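Local coordinates for DUF115 domain-containing protein (PDB 5MU5), which probably transfers sugar onto flagellin as a Maf glycosyltransferase and takes part in formation of the bacterial flagellum, at residues I291-Q295 and L310-Q316; Q295-V299 and S513-K518; S119-M124 and L138-D142. All coordinates share one frame; numbering follows the deposited sequence.

Interaction 1 (I291-Q295 and L310-Q316); sequences IKANQ and LLANGIQ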
ATOM      1  N   ILE A 291      -9.929 -33.431 -13.270  1.00 41.04           N
ATOM      2  CA  ILE A 291     -10.718 -32.724 -12.279  1.00 41.22           C
ATOM      3  C   ILE A 291     -12.082 -33.407 -12.179  1.00 42.88           C
ATOM      4  O   ILE A 291     -12.608 -33.620 -11.088  1.00 43.46           O
ATOM      5  CB  ILE A 291     -10.924 -31.249 -12.668  1.00 40.04           C
ATOM      6  CG1 ILE A 291      -9.586 -30.509 -12.691  1.00 41.54           C
ATOM      7  CG2 ILE A 291     -11.850 -30.560 -11.678  1.00 40.09           C
ATOM      8  CD1 ILE A 291      -9.660 -29.121 -13.290  1.00 39.01           C
ATOM      9  N   LYS A 292     -12.642 -33.753 -13.329  1.00 44.76           N
ATOM     10  CA  LYS A 292     -13.957 -34.388 -13.393  1.00 46.37           C
ATOM     11  C   LYS A 292     -13.966 -35.744 -12.716  1.00 46.20           C
ATOM     12  O   LYS A 292     -14.857 -36.032 -11.932  1.00 44.11           O
ATOM     13  CB  LYS A 292     -14.413 -34.528 -14.835  1.00 47.61           C
ATOM     14  CG  LYS A 292     -15.862 -34.925 -14.962  1.00 50.79           C
ATOM     15  CD  LYS A 292     -16.407 -34.635 -16.348  1.00 52.93           C
ATOM     16  CE  LYS A 292     -17.909 -34.884 -16.342  1.00 55.66           C
ATOM     17  NZ  LYS A 292     -18.492 -34.737 -17.699  1.00 56.32           N
ATOM     18  N   ALA A 293     -12.939 -36.540 -12.991  1.00 47.69           N
ATOM     19  CA  ALA A 293     -12.804 -37.881 -12.422  1.00 48.48           C
ATOM     20  C   ALA A 293     -12.537 -37.869 -10.922  1.00 45.92           C
ATOM     21  O   ALA A 293     -12.725 -38.881 -10.265  1.00 44.76           O
ATOM     22  CB  ALA A 293     -11.687 -38.636 -13.130  1.00 50.66           C
ATOM     23  N   ASN A 294     -12.128 -36.732 -10.377  1.00 42.21           N
ATOM     24  CA  ASN A 294     -11.821 -36.643  -8.958  1.00 42.52           C
ATOM     25  C   ASN A 294     -12.762 -35.763  -8.129  1.00 42.03           C
ATOM     26  O   ASN A 294     -12.620 -35.704  -6.918  1.00 41.50           O
ATOM     27  CB  ASN A 294     -10.380 -36.156  -8.787  1.00 42.00           C
ATOM     28  CG  ASN A 294      -9.375 -37.234  -9.098  1.00 43.79           C
ATOM     29  OD1 ASN A 294      -9.069 -38.068  -8.251  1.00 42.61           O
ATOM     30  ND2 ASN A 294      -8.850 -37.224 -10.316  1.00 44.77           N
ATOM     31  N   GLN A 295     -13.727 -35.103  -8.756  1.00 42.09           N
ATOM     32  CA  GLN A 295     -14.554 -34.149  -8.030  1.00 44.44           C
ATOM     33  C   GLN A 295     -15.348 -34.779  -6.901  1.00 46.04           C
ATOM     34  O   GLN A 295     -15.736 -34.080  -5.957  1.00 47.99           O
ATOM     35  CB  GLN A 295     -15.498 -33.382  -8.955  1.00 43.94           C
ATOM     36  CG  GLN A 295     -16.672 -34.186  -9.465  1.00 43.81           C
ATOM     37  CD  GLN A 295     -17.571 -33.346 -10.334  1.00 43.99           C
ATOM     38  OE1 GLN A 295     -18.013 -32.284  -9.929  1.00 44.54           O
ATOM     39  NE2 GLN A 295     -17.842 -33.812 -11.540  1.00 47.20           N
ATOM     40  N   LEU A 310     -15.805 -25.159 -15.664  1.00 40.51           N
ATOM     41  CA  LEU A 310     -16.167 -26.259 -14.795  1.00 41.20           C
ATOM     42  C   LEU A 310     -17.605 -26.669 -15.087  1.00 43.40           C
ATOM     43  O   LEU A 310     -17.870 -27.844 -15.392  1.00 42.19           O
ATOM     44  CB  LEU A 310     -15.991 -25.883 -13.322  1.00 41.63           C
ATOM     45  CG  LEU A 310     -14.556 -25.532 -12.949  1.00 41.85           C
ATOM     46  CD1 LEU A 310     -14.486 -24.901 -11.580  1.00 43.69           C
ATOM     47  CD2 LEU A 310     -13.670 -26.758 -13.004  1.00 43.14           C
ATOM     48  N   LEU A 311     -18.524 -25.706 -15.035  1.00 43.68           N
ATOM     49  CA  LEU A 311     -19.938 -26.027 -15.222  1.00 48.07           C
ATOM     50  C   LEU A 311     -20.255 -26.564 -16.620  1.00 48.41           C
ATOM     51  O   LEU A 311     -21.000 -27.520 -16.739  1.00 52.87           O
ATOM     52  CB  LEU A 311     -20.825 -24.827 -14.891  1.00 48.81           C
ATOM     53  CG  LEU A 311     -20.802 -24.404 -13.425  1.00 50.97           C
ATOM     54  CD1 LEU A 311     -21.444 -23.031 -13.257  1.00 50.92           C
ATOM     55  CD2 LEU A 311     -21.487 -25.432 -12.531  1.00 52.68           C
ATOM     56  N   ALA A 312     -19.685 -25.973 -17.665  1.00 49.01           N
ATOM     57  CA  ALA A 312     -19.901 -26.477 -19.027  1.00 49.72           C
ATOM     58  C   ALA A 312     -19.460 -27.941 -19.168  1.00 51.73           C
ATOM     59  O   ALA A 312     -19.990 -28.657 -19.989  1.00 55.38           O
ATOM     60  CB  ALA A 312     -19.176 -25.605 -20.044  1.00 48.56           C
ATOM     61  N   ASN A 313     -18.497 -28.386 -18.358  1.00 55.01           N
ATOM     62  CA  ASN A 313     -18.027 -29.785 -18.382  1.00 52.84           C
ATOM     63  C   ASN A 313     -18.656 -30.693 -17.327  1.00 49.29           C
ATOM     64  O   ASN A 313     -18.185 -31.810 -17.104  1.00 50.08           O
ATOM     65  CB  ASN A 313     -16.502 -29.809 -18.219  1.00 54.97           C
ATOM     66  CG  ASN A 313     -15.780 -29.276 -19.441  1.00 53.61           C
ATOM     67  OD1 ASN A 313     -15.562 -30.000 -20.398  1.00 53.00           O
ATOM     68  ND2 ASN A 313     -15.383 -28.018 -19.396  1.00 55.75           N
ATOM     69  N   GLY A 314     -19.706 -30.212 -16.670  1.00 47.46           N
ATOM     70  CA  GLY A 314     -20.383 -30.981 -15.653  1.00 49.23           C
ATOM     71  C   GLY A 314     -19.557 -31.173 -14.396  1.00 50.46           C
ATOM     72  O   GLY A 314     -19.528 -32.259 -13.821  1.00 51.18           O
ATOM     73  N   ILE A 315     -18.875 -30.120 -13.968  1.00 49.77           N
ATOM     74  CA  ILE A 315     -18.104 -30.172 -12.734  1.00 49.09           C
ATOM     75  C   ILE A 315     -18.764 -29.203 -11.785  1.00 48.60           C
ATOM     76  O   ILE A 315     -18.956 -28.051 -12.123  1.00 48.11           O
ATOM     77  CB  ILE A 315     -16.642 -29.794 -12.975  1.00 48.27           C
ATOM     78  CG1 ILE A 315     -15.988 -30.833 -13.913  1.00 49.10           C
ATOM     79  CG2 ILE A 315     -15.908 -29.675 -11.648  1.00 48.51           C
ATOM     80  CD1 ILE A 315     -14.631 -30.433 -14.486  1.00 46.18           C
ATOM     81  N   GLN A 316     -19.139 -29.682 -10.607  1.00 50.52           N
ATOM     82  CA  GLN A 316     -19.818 -28.849  -9.621  1.00 50.46           C
ATOM     83  C   GLN A 316     -18.820 -28.196  -8.647  1.00 45.08           C
ATOM     84  O   GLN A 316     -18.206 -28.869  -7.851  1.00 43.38           O
ATOM     85  CB  GLN A 316     -20.819 -29.712  -8.842  1.00 55.11           C
ATOM     86  CG  GLN A 316     -21.523 -29.012  -7.685  1.00 60.84           C
ATOM     87  CD  GLN A 316     -22.385 -27.842  -8.133  1.00 64.12           C
ATOM     88  OE1 GLN A 316     -23.226 -27.982  -9.020  1.00 69.61           O
ATOM     89  NE2 GLN A 316     -22.190 -26.682  -7.513  1.00 65.08           N
TER
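I291 opens the contact by laying its CG2 methyl against CD1 of I315, 4.0 Å away, the two side chains crossing at about a right angle. The same methyl more distantly approaches CD2 of L310, so the buried end of the interface is purely aliphatic. One residue on, the K292 side chain leaves the helix and runs fully extended; CB rests on the I315 side chain, while NZ donates to O of N313 at 3.0 Å from above that carbonyl plane. Q295 then reads the backbone with both ends of its amide. OE1 accepts from N of Q316 at 2.9 Å, and NE2 gives its hydrogen to O of G314 at 3.2 Å, nearly straight (170°) and on a lone pair. This paired grip fixes which way the amide is flipped. N313 and G314 belong to the Schellman motif that ends helix 307-312, with N of I315 returning to O of L310, N of G314 to O of L311, and G314 at positive phi; Q316 follows it. That helix end is thus tied to K292 and Q295, on and just after helix 284-294. Both helices pack here beside parallel strands of the MptE-like region, I291 touching F276 and L310 touching V278 on strand 275-278.

Interaction 2 (Q295-V299 and S513-K518); sequences QDRAV and STPDMK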
ATOM      1  N   GLN A 295     -13.727 -35.103  -8.756  1.00 42.09           N
ATOM      2  CA  GLN A 295     -14.554 -34.149  -8.030  1.00 44.44           C
ATOM      3  C   GLN A 295     -15.348 -34.779  -6.901  1.00 46.04           C
ATOM      4  O   GLN A 295     -15.736 -34.080  -5.957  1.00 47.99           O
ATOM      5  CB  GLN A 295     -15.498 -33.382  -8.955  1.00 43.94           C
ATOM      6  CG  GLN A 295     -16.672 -34.186  -9.465  1.00 43.81           C
ATOM      7  CD  GLN A 295     -17.571 -33.346 -10.334  1.00 43.99           C
ATOM      8  OE1 GLN A 295     -18.013 -32.284  -9.929  1.00 44.54           O
ATOM      9  NE2 GLN A 295     -17.842 -33.812 -11.540  1.00 47.20           N
ATOM     10  N   ASP A 296     -15.578 -36.084  -6.978  1.00 44.75           N
ATOM     11  CA  ASP A 296     -16.285 -36.780  -5.905  1.00 48.23           C
ATOM     12  C   ASP A 296     -15.495 -36.866  -4.574  1.00 47.82           C
ATOM     13  O   ASP A 296     -16.113 -36.996  -3.500  1.00 47.23           O
ATOM     14  CB  ASP A 296     -16.764 -38.164  -6.366  1.00 51.14           C
ATOM     15  CG  ASP A 296     -15.623 -39.086  -6.743  1.00 57.99           C
ATOM     16  OD1 ASP A 296     -14.515 -38.592  -7.081  1.00 62.65           O
ATOM     17  OD2 ASP A 296     -15.835 -40.320  -6.720  1.00 66.38           O
ATOM     18  N   ARG A 297     -14.163 -36.768  -4.643  1.00 43.97           N
ATOM     19  CA  ARG A 297     -13.307 -36.851  -3.462  1.00 45.08           C
ATOM     20  C   ARG A 297     -12.320 -35.683  -3.264  1.00 43.89           C
ATOM     21  O   ARG A 297     -11.341 -35.791  -2.514  1.00 45.33           O
ATOM     22  CB  ARG A 297     -12.563 -38.175  -3.438  1.00 48.29           C
ATOM     23  CG  ARG A 297     -11.561 -38.376  -4.556  1.00 52.74           C
ATOM     24  CD  ARG A 297     -11.071 -39.813  -4.536  1.00 58.81           C
ATOM     25  NE  ARG A 297     -10.474 -40.211  -5.804  1.00 67.83           N
ATOM     26  CZ  ARG A 297     -11.161 -40.484  -6.913  1.00 76.38           C
ATOM     27  NH1 ARG A 297     -12.494 -40.393  -6.930  1.00 80.09           N
ATOM     28  NH2 ARG A 297     -10.511 -40.836  -8.020  1.00 77.59           N
ATOM     29  N   ALA A 298     -12.595 -34.556  -3.902  1.00 41.48           N
ATOM     30  CA  ALA A 298     -11.826 -33.341  -3.671  1.00 38.49           C
ATOM     31  C   ALA A 298     -12.765 -32.155  -3.596  1.00 38.36           C
ATOM     32  O   ALA A 298     -13.822 -32.155  -4.217  1.00 38.96           O
ATOM     33  CB  ALA A 298     -10.811 -33.128  -4.775  1.00 38.31           C
ATOM     34  N   VAL A 299     -12.370 -31.120  -2.864  1.00 35.93           N
ATOM     35  CA  VAL A 299     -13.204 -29.931  -2.779  1.00 35.93           C
ATOM     36  C   VAL A 299     -12.839 -29.045  -3.954  1.00 35.83           C
ATOM     37  O   VAL A 299     -11.667 -28.792  -4.156  1.00 35.97           O
ATOM     38  CB  VAL A 299     -12.988 -29.229  -1.434  1.00 36.12           C
ATOM     39  CG1 VAL A 299     -13.649 -27.854  -1.413  1.00 35.85           C
ATOM     40  CG2 VAL A 299     -13.524 -30.139  -0.332  1.00 35.57           C
ATOM     41  N   SER A 513      -7.952 -39.613  -0.817  1.00 48.81           N
ATOM     42  CA  SER A 513      -9.235 -39.313  -0.188  1.00 48.05           C
ATOM     43  C   SER A 513     -10.389 -40.156  -0.717  1.00 46.60           C
ATOM     44  O   SER A 513     -10.253 -40.852  -1.702  1.00 45.46           O
ATOM     45  CB  SER A 513      -9.560 -37.842  -0.411  1.00 46.59           C
ATOM     46  OG  SER A 513      -9.437 -37.543  -1.792  1.00 50.65           O
ATOM     47  N   THR A 514     -11.528 -40.042  -0.047  1.00 47.41           N
ATOM     48  CA  THR A 514     -12.775 -40.699  -0.433  1.00 48.84           C
ATOM     49  C   THR A 514     -13.939 -39.708  -0.426  1.00 48.52           C
ATOM     50  O   THR A 514     -13.830 -38.606   0.150  1.00 48.81           O
ATOM     51  CB  THR A 514     -13.138 -41.788   0.581  1.00 50.11           C
ATOM     52  OG1 THR A 514     -13.455 -41.179   1.841  1.00 48.29           O
ATOM     53  CG2 THR A 514     -11.984 -42.757   0.761  1.00 50.84           C
ATOM     54  N   PRO A 515     -15.072 -40.088  -1.042  1.00 47.55           N
ATOM     55  CA  PRO A 515     -16.237 -39.198  -0.936  1.00 47.51           C
ATOM     56  C   PRO A 515     -16.685 -38.965   0.509  1.00 47.07           C
ATOM     57  O   PRO A 515     -17.140 -37.874   0.822  1.00 49.35           O
ATOM     58  CB  PRO A 515     -17.325 -39.928  -1.727  1.00 47.06           C
ATOM     59  CG  PRO A 515     -16.592 -40.848  -2.639  1.00 46.99           C
ATOM     60  CD  PRO A 515     -15.312 -41.218  -1.953  1.00 47.01           C
ATOM     61  N   ASP A 516     -16.564 -39.973   1.371  1.00 47.75           N
ATOM     62  CA  ASP A 516     -16.914 -39.824   2.803  1.00 47.97           C
ATOM     63  C   ASP A 516     -16.038 -38.796   3.506  1.00 45.50           C
ATOM     64  O   ASP A 516     -16.540 -37.979   4.286  1.00 42.92           O
ATOM     65  CB  ASP A 516     -16.818 -41.168   3.549  1.00 51.06           C
ATOM     66  CG  ASP A 516     -17.995 -42.105   3.241  1.00 55.13           C
ATOM     67  OD1 ASP A 516     -18.770 -41.781   2.320  1.00 55.84           O
ATOM     68  OD2 ASP A 516     -18.149 -43.161   3.923  1.00 60.12           O
ATOM     69  N   MET A 517     -14.733 -38.845   3.228  1.00 45.26           N
ATOM     70  CA  MET A 517     -13.778 -37.905   3.796  1.00 45.58           C
ATOM     71  C   MET A 517     -14.150 -36.476   3.375  1.00 43.18           C
ATOM     72  O   MET A 517     -14.149 -35.541   4.203  1.00 40.60           O
ATOM     73  CB  MET A 517     -12.356 -38.253   3.337  1.00 50.61           C
ATOM     74  CG  MET A 517     -11.252 -37.421   4.005  1.00 54.57           C
ATOM     75  SD  MET A 517      -9.573 -37.727   3.375  1.00 60.34           S
ATOM     76  CE  MET A 517      -9.406 -39.498   3.703  1.00 57.62           C
ATOM     77  N   LYS A 518     -14.487 -36.322   2.093  1.00 42.32           N
ATOM     78  CA  LYS A 518     -14.917 -35.043   1.539  1.00 40.75           C
ATOM     79  C   LYS A 518     -16.150 -34.529   2.270  1.00 42.05           C
ATOM     80  O   LYS A 518     -16.180 -33.363   2.672  1.00 42.17           O
ATOM     81  CB  LYS A 518     -15.232 -35.153   0.042  1.00 41.13           C
ATOM     82  CG  LYS A 518     -15.667 -33.828  -0.567  1.00 41.36           C
ATOM     83  CD  LYS A 518     -16.032 -33.923  -2.038  1.00 42.58           C
ATOM     84  CE  LYS A 518     -16.418 -32.536  -2.499  1.00 44.84           C
ATOM     85  NZ  LYS A 518     -16.797 -32.497  -3.926  1.00 48.72           N
TER
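R297 and S513 meet where the loop leading into strand 299-303 faces the N-terminus of helix 515-528, a start built as an N-cap: OG1 of T514 accepts from N of M517 at 3.0 Å. Hydrogen bonds carry the contact from the helix side. OG of S513 donates to O of R297 at 2.7 Å, tilted from the carbonyl plane. K518, fully extended, drives its ammonium into the turn of the loop, where NZ donates to O of Q295 at 2.8 Å, almost in line with the C=O bond (176°), and more weakly to O of A298. A salt bridge to D318 gives this ammonium a third, charged partner. Among ionic pairs, NH1 of R297 holds OD1 of D296 at 2.7 Å, within the loop itself. Van der Waals contacts fill the remainder: CB of R297 covers the peptide between T514 and P515, the D296 and P515 side chains lie side by side, and the K518 methylenes pass CG2 of V299. The contact thereby joins the approach to an inner strand of the large sheet to a helix over 200 residues later. A last, softer touch is the CA-H...O contact from CA of P515 to O of D296, 3.4 Å.

Interaction 3 (S119-M124 and L138-D142); sequences SGGFHM and LLEQD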
ATOM      1  N   SER A 119      14.499  26.738  -2.947  1.00 64.73           N
ATOM      2  CA  SER A 119      14.888  25.544  -2.200  1.00 63.45           C
ATOM      3  C   SER A 119      13.744  25.251  -1.249  1.00 62.20           C
ATOM      4  O   SER A 119      13.049  26.170  -0.825  1.00 69.93           O
ATOM      5  CB  SER A 119      16.174  25.763  -1.396  1.00 63.94           C
ATOM      6  OG  SER A 119      17.312  25.604  -2.214  1.00 69.53           O
ATOM      7  N   GLY A 120      13.551  23.987  -0.905  1.00 54.14           N
ATOM      8  CA  GLY A 120      12.480  23.614   0.012  1.00 51.17           C
ATOM      9  C   GLY A 120      12.239  22.116   0.053  1.00 49.01           C
ATOM     10  O   GLY A 120      13.189  21.330   0.083  1.00 48.55           O
ATOM     11  N   GLY A 121      10.974  21.715   0.045  1.00 46.18           N
ATOM     12  CA  GLY A 121      10.609  20.302   0.115  1.00 43.71           C
ATOM     13  C   GLY A 121      10.452  19.822   1.552  1.00 43.44           C
ATOM     14  O   GLY A 121      11.229  20.214   2.455  1.00 42.74           O
ATOM     15  N   PHE A 122       9.446  18.975   1.758  1.00 39.30           N
ATOM     16  CA  PHE A 122       9.103  18.473   3.073  1.00 39.42           C
ATOM     17  C   PHE A 122      10.173  17.541   3.598  1.00 39.79           C
ATOM     18  O   PHE A 122      10.594  17.677   4.746  1.00 40.29           O
ATOM     19  CB  PHE A 122       7.780  17.725   3.020  1.00 38.74           C
ATOM     20  CG  PHE A 122       7.249  17.335   4.363  1.00 37.87           C
ATOM     21  CD1 PHE A 122       7.722  16.208   5.008  1.00 39.94           C
ATOM     22  CD2 PHE A 122       6.264  18.086   4.973  1.00 39.10           C
ATOM     23  CE1 PHE A 122       7.238  15.835   6.254  1.00 41.20           C
ATOM     24  CE2 PHE A 122       5.761  17.719   6.208  1.00 41.09           C
ATOM     25  CZ  PHE A 122       6.257  16.597   6.859  1.00 41.51           C
ATOM     26  N   HIS A 123      10.611  16.613   2.738  1.00 39.15           N
ATOM     27  CA  HIS A 123      11.560  15.571   3.109  1.00 36.14           C
ATOM     28  C   HIS A 123      12.950  15.853   2.603  1.00 37.39           C
ATOM     29  O   HIS A 123      13.141  16.456   1.548  1.00 40.26           O
ATOM     30  CB  HIS A 123      11.128  14.238   2.519  1.00 35.71           C
ATOM     31  CG  HIS A 123       9.810  13.744   3.022  1.00 34.71           C
ATOM     32  ND1 HIS A 123       9.683  13.133   4.248  1.00 35.39           N
ATOM     33  CD2 HIS A 123       8.578  13.720   2.460  1.00 34.20           C
ATOM     34  CE1 HIS A 123       8.431  12.755   4.425  1.00 36.89           C
ATOM     35  NE2 HIS A 123       7.735  13.112   3.358  1.00 35.33           N
ATOM     36  N   MET A 124      13.925  15.412   3.375  1.00 38.01           N
ATOM     37  CA  MET A 124      15.322  15.439   2.982  1.00 41.93           C
ATOM     38  C   MET A 124      15.882  14.058   3.216  1.00 40.22           C
ATOM     39  O   MET A 124      15.728  13.503   4.313  1.00 39.21           O
ATOM     40  CB  MET A 124      16.112  16.399   3.835  1.00 46.56           C
ATOM     41  CG  MET A 124      17.602  16.204   3.657  1.00 54.15           C
ATOM     42  SD  MET A 124      18.509  17.635   4.205  1.00 69.23           S
ATOM     43  CE  MET A 124      18.030  18.779   2.897  1.00 68.57           C
ATOM     44  N   LEU A 138      22.605  21.872   4.205  1.00 44.17           N
ATOM     45  CA  LEU A 138      21.372  21.334   3.617  1.00 45.40           C
ATOM     46  C   LEU A 138      20.135  21.752   4.431  1.00 44.10           C
ATOM     47  O   LEU A 138      19.094  22.071   3.877  1.00 42.29           O
ATOM     48  CB  LEU A 138      21.441  19.796   3.522  1.00 45.56           C
ATOM     49  CG  LEU A 138      22.540  19.158   2.653  1.00 46.70           C
ATOM     50  CD1 LEU A 138      22.603  17.639   2.849  1.00 47.98           C
ATOM     51  CD2 LEU A 138      22.298  19.471   1.198  1.00 46.98           C
ATOM     52  N   LEU A 139      20.273  21.768   5.751  1.00 45.50           N
ATOM     53  CA  LEU A 139      19.178  22.153   6.640  1.00 46.03           C
ATOM     54  C   LEU A 139      18.806  23.606   6.482  1.00 46.86           C
ATOM     55  O   LEU A 139      17.623  23.944   6.406  1.00 44.17           O
ATOM     56  CB  LEU A 139      19.543  21.861   8.099  1.00 46.34           C
ATOM     57  CG  LEU A 139      19.720  20.360   8.369  1.00 47.69           C
ATOM     58  CD1 LEU A 139      20.268  20.119   9.772  1.00 49.45           C
ATOM     59  CD2 LEU A 139      18.435  19.575   8.139  1.00 46.67           C
ATOM     60  N   GLU A 140      19.818  24.463   6.401  1.00 49.55           N
ATOM     61  CA  GLU A 140      19.597  25.893   6.205  1.00 55.34           C
ATOM     62  C   GLU A 140      18.942  26.190   4.847  1.00 53.64           C
ATOM     63  O   GLU A 140      18.105  27.071   4.746  1.00 51.99           O
ATOM     64  CB  GLU A 140      20.926  26.660   6.353  1.00 61.80           C
ATOM     65  CG  GLU A 140      20.772  28.171   6.487  1.00 69.63           C
ATOM     66  CD  GLU A 140      20.450  28.871   5.172  1.00 78.08           C
ATOM     67  OE1 GLU A 140      20.950  28.443   4.098  1.00 84.17           O
ATOM     68  OE2 GLU A 140      19.695  29.866   5.212  1.00 87.09           O
ATOM     69  N   GLN A 141      19.312  25.441   3.810  1.00 52.70           N
ATOM     70  CA  GLN A 141      18.746  25.648   2.485  1.00 49.85           C
ATOM     71  C   GLN A 141      17.285  25.230   2.413  1.00 49.66           C
ATOM     72  O   GLN A 141      16.441  25.995   1.967  1.00 49.99           O
ATOM     73  CB  GLN A 141      19.541  24.868   1.433  1.00 50.25           C
ATOM     74  CG  GLN A 141      20.964  25.379   1.188  1.00 49.72           C
ATOM     75  CD  GLN A 141      21.792  24.415   0.354  1.00 48.96           C
ATOM     76  OE1 GLN A 141      21.525  23.221   0.334  1.00 48.66           O
ATOM     77  NE2 GLN A 141      22.800  24.926  -0.333  1.00 50.42           N
ATOM     78  N   ASP A 142      16.983  24.023   2.873  1.00 50.29           N
ATOM     79  CA  ASP A 142      15.654  23.438   2.685  1.00 50.18           C
ATOM     80  C   ASP A 142      14.704  23.482   3.873  1.00 49.18           C
ATOM     81  O   ASP A 142      13.493  23.402   3.682  1.00 47.10           O
ATOM     82  CB  ASP A 142      15.805  21.982   2.249  1.00 52.79           C
ATOM     83  CG  ASP A 142      16.478  21.843   0.896  1.00 54.95           C
ATOM     84  OD1 ASP A 142      16.168  22.631  -0.023  1.00 61.79           O
ATOM     85  OD2 ASP A 142      17.311  20.938   0.740  1.00 57.01           O
TER
HETATM   86  O   HOH W   1      11.060  22.566   3.251  1.00 47.21           O
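M124 and D142 meet inside a beta-alpha-beta unit, where strand 123-127 is followed by helix 134-142 and then by parallel strand 146-150, in the four-stranded parallel sheet of the Maf N-terminal region. The tight part lies at the last turn of the helix. M124 leaves the strand with CG anti to its N (chi1 167°) and stays extended until it bends at chi3, which turns the methyl CE back to the helix. There CE touches CB of L138 at 3.6 Å and stands near the carbonyl O of the same residue; SD passes CD2 of L139 more loosely. The methionine crosses both L138 and D142 at about a right angle, its methyl end touching both. CE comes within 3.1 Å of OD2 of D142, so the buried carboxylate has an apolar neighbour close by. Its charge is met from outside the two segments, by salt bridges from OD1 to R79 and from OD2 to R211; these would be expected to keep the group ionised. R79 also donates to O of G120, and by meeting both acceptors it probably offsets the closeness of O of G120 and OD1 of D142, 3.3 Å apart. S119 belongs to this close part too: its CB lies 3.4 Å from O of Q141 and equally near OD1 of D142, while its OG is hydrogen-bonded to the carbonyl O of A73.

The looser side is the G121 end, where the chain turns from the helix toward the strand. The backbone angles of G121 leave no room for a CB beside the carbonyl O of G120. Here O of G121 and O of D142 stand 4.1 Å apart and the joint becomes indirect: one water lies 2.5 Å from O of G121 and 2.6 Å from O of D142, bridging the two carbonyls.

Interactions 1 and 2 are neighbours, their centres 13 Å apart, and share Q295, whose side chain serves the first while its carbonyl serves the second. Both gather round the last part of helix 284-294 and the loop after it, interaction 2 adding helix 515-528 from much later in the chain, and both use side-chain donors or acceptors to hold backbone groups. Interaction 3 lies about 46 Å away by nearest atoms, on the opposite side of the chain's centre. All three are partly buried, but interaction 3 has no exposed residue among those that touch; it relies on a methionine, a carboxylate salt-bridged to arginines and a bridging water. Interactions 1 and 2 each include two exposed residues and depend on direct hydrogen bonds.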